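PDB 4A6D: hydroxyindole o-methyltransferase from Homo sapiens, which catalyses the last step of melatonin synthesis, transferring a methyl group from S-adenosyl-L-methionine to N-acetylserotonin. Local coordinates for residues T173-S178 against D328-K333. Numbering follows the deposited sequence.
Sequences TAFDLS and DFQFKK. With SO4 (sulfate ion), chain E.
The ring of Phe-175 is the buried heart of this contact. Its CG lies anti to the carbonyl carbon (chi1 -57°), which brings the ring from the loop after helix 164-173 up against strand 329-332. There CZ meets Lys-332 CG at 3.5 Å and CE1 meets Gln-330 CB at 3.7 Å, both obliquely, while the backbone N of Phe-331 lies at the ring edge. Beside it the small Ala-174 lets the backbones approach, its CB 3.9 Å from Lys-332 CB. In the seven-stranded Rossmann-like sheet of this class I methyltransferase, 329-332 is an outermost strand, paired antiparallel with 339-344, whose Leu-342 also touches Phe-175. An alanine in place of Phe-175 would probably cost most of the apolar packing between loop and strand. The solvent side is looser, and long polar chains with aliphatic stems suit it. Lys-332, bent at chi2 (-84°) and chi4, crosses the ring obliquely and brings NZ to 3.5 Å from Ala-174 O, with no hydrogen bond between them. Gln-330 crosses obliquely, its amide plane 38° from the ring. Further along the loop, Asp-176 OD1 accepts from the backbone N of Ser-178, closing an Asx turn, and also takes the OG of the same serine on its syn lone pair.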
loop_
_atom_site.group_PDB
_atom_site.type_symbol
_atom_site.label_atom_id
_atom_site.label_comp_id
_atom_site.label_asym_id
_atom_site.label_seq_id
_atom_site.Cartn_x
_atom_site.Cartn_y
_atom_site.Cartn_z
ATOM N N THR A 173 21.781 22.746 -9.733
ATOM C CA THR A 173 21.783 24.212 -9.897
ATOM C C THR A 173 21.436 25.027 -8.638
ATOM O O THR A 173 21.461 26.257 -8.700
ATOM C CB THR A 173 21.045 24.694 -11.160
ATOM O OG1 THR A 173 19.657 24.402 -11.036
ATOM C CG2 THR A 173 21.630 24.118 -12.445
ATOM N N ALA A 174 21.178 24.351 -7.495
ATOM C CA ALA A 174 20.933 24.965 -6.184
ATOM C C ALA A 174 22.152 25.877 -5.814
ATOM O O ALA A 174 21.972 26.968 -5.276
ATOM C CB ALA A 174 20.745 23.864 -5.133
ATOM N N PHE A 175 23.377 25.417 -6.131
ATOM C CA PHE A 175 24.652 26.117 -5.952
ATOM C C PHE A 175 25.365 26.136 -7.306
ATOM O O PHE A 175 25.184 25.222 -8.113
ATOM C CB PHE A 175 25.545 25.400 -4.909
ATOM C CG PHE A 175 24.926 25.227 -3.538
ATOM C CD1 PHE A 175 24.965 26.260 -2.600
ATOM C CD2 PHE A 175 24.299 24.031 -3.186
ATOM C CE1 PHE A 175 24.358 26.113 -1.342
ATOM C CE2 PHE A 175 23.701 23.876 -1.926
ATOM C CZ PHE A 175 23.747 24.907 -1.004
ATOM N N ASP A 176 26.175 27.165 -7.545
ATOM C CA ASP A 176 26.956 27.325 -8.765
ATOM C C ASP A 176 28.225 26.481 -8.648
ATOM O O ASP A 176 29.198 26.850 -7.975
ATOM C CB ASP A 176 27.256 28.812 -9.033
ATOM C CG ASP A 176 28.266 29.093 -10.125
ATOM O OD1 ASP A 176 28.434 28.231 -11.025
ATOM O OD2 ASP A 176 28.871 30.189 -10.101
ATOM N N LEU A 177 28.184 25.336 -9.320
ATOM C CA LEU A 177 29.230 24.326 -9.311
ATOM C C LEU A 177 30.278 24.526 -10.400
ATOM O O LEU A 177 31.233 23.746 -10.469
ATOM C CB LEU A 177 28.610 22.918 -9.408
ATOM C CG LEU A 177 27.437 22.509 -8.500
ATOM C CD1 LEU A 177 27.131 21.053 -8.692
ATOM C CD2 LEU A 177 27.750 22.724 -7.032
ATOM N N SER A 178 30.143 25.583 -11.220
ATOM C CA SER A 178 31.101 25.903 -12.287
ATOM C C SER A 178 32.486 26.197 -11.693
ATOM O O SER A 178 33.501 26.097 -12.380
ATOM C CB SER A 178 30.609 27.100 -13.099
ATOM O OG SER A 178 30.792 28.318 -12.394
ATOM N N ASP A 328 31.579 26.255 6.132
ATOM C CA ASP A 328 30.664 26.974 5.229
ATOM C C ASP A 328 29.447 26.154 4.783
ATOM O O ASP A 328 29.049 26.215 3.614
ATOM C CB ASP A 328 31.403 27.609 4.032
ATOM C CG ASP A 328 32.601 28.474 4.397
ATOM O OD1 ASP A 328 32.532 29.188 5.429
ATOM O OD2 ASP A 328 33.607 28.446 3.643
ATOM N N PHE A 329 28.867 25.377 5.728
ATOM C CA PHE A 329 27.670 24.562 5.524
ATOM C C PHE A 329 26.502 25.444 5.079
ATOM O O PHE A 329 26.237 26.499 5.682
ATOM C CB PHE A 329 27.310 23.807 6.814
ATOM C CG PHE A 329 26.012 23.024 6.757
ATOM C CD1 PHE A 329 24.797 23.624 7.101
ATOM C CD2 PHE A 329 26.003 21.685 6.382
ATOM C CE1 PHE A 329 23.605 22.904 7.046
ATOM C CE2 PHE A 329 24.800 20.986 6.296
ATOM C CZ PHE A 329 23.614 21.599 6.635
ATOM N N GLN A 330 25.833 25.017 4.004
ATOM C CA GLN A 330 24.661 25.673 3.389
ATOM C C GLN A 330 23.820 24.544 2.811
ATOM O O GLN A 330 24.365 23.530 2.365
ATOM C CB GLN A 330 25.082 26.606 2.234
ATOM C CG GLN A 330 25.704 27.943 2.655
ATOM C CD GLN A 330 26.825 28.422 1.763
ATOM O OE1 GLN A 330 26.840 28.211 0.544
ATOM N NE2 GLN A 330 27.797 29.110 2.363
ATOM N N PHE A 331 22.506 24.684 2.878
ATOM C CA PHE A 331 21.564 23.728 2.307
ATOM C C PHE A 331 20.547 24.548 1.522
ATOM O O PHE A 331 20.386 25.739 1.794
ATOM C CB PHE A 331 20.884 22.860 3.386
ATOM C CG PHE A 331 19.843 23.554 4.240
ATOM C CD1 PHE A 331 20.204 24.216 5.408
ATOM C CD2 PHE A 331 18.489 23.505 3.899
ATOM C CE1 PHE A 331 19.229 24.808 6.226
ATOM C CE2 PHE A 331 17.521 24.131 4.697
ATOM C CZ PHE A 331 17.894 24.768 5.860
ATOM N N LYS A 332 19.907 23.936 0.528
ATOM C CA LYS A 332 18.893 24.609 -0.269
ATOM C C LYS A 332 17.729 23.655 -0.404
ATOM O O LYS A 332 17.937 22.511 -0.844
ATOM C CB LYS A 332 19.432 25.017 -1.654
ATOM C CG LYS A 332 20.538 26.093 -1.646
ATOM C CD LYS A 332 20.017 27.539 -1.583
ATOM C CE LYS A 332 21.071 28.554 -1.190
ATOM N NZ LYS A 332 22.004 28.855 -2.307
ATOM N N LYS A 333 16.536 24.077 0.059
ATOM C CA LYS A 333 15.309 23.281 -0.071
ATOM C C LYS A 333 14.750 23.616 -1.454
ATOM O O LYS A 333 14.405 24.774 -1.713
ATOM C CB LYS A 333 14.289 23.533 1.075
ATOM C CG LYS A 333 14.452 22.513 2.221
ATOM C CD LYS A 333 13.113 22.088 2.857
ATOM C CE LYS A 333 13.213 20.775 3.622
ATOM N NZ LYS A 333 11.897 20.080 3.821
HETATM S S SO4 E . 30.244 26.188 9.525
HETATM O O1 SO4 E . 29.158 27.136 9.818
HETATM O O2 SO4 E . 29.841 25.395 8.370
HETATM O O3 SO4 E . 31.537 26.879 9.255
HETATM O O4 SO4 E . 30.427 25.287 10.678
#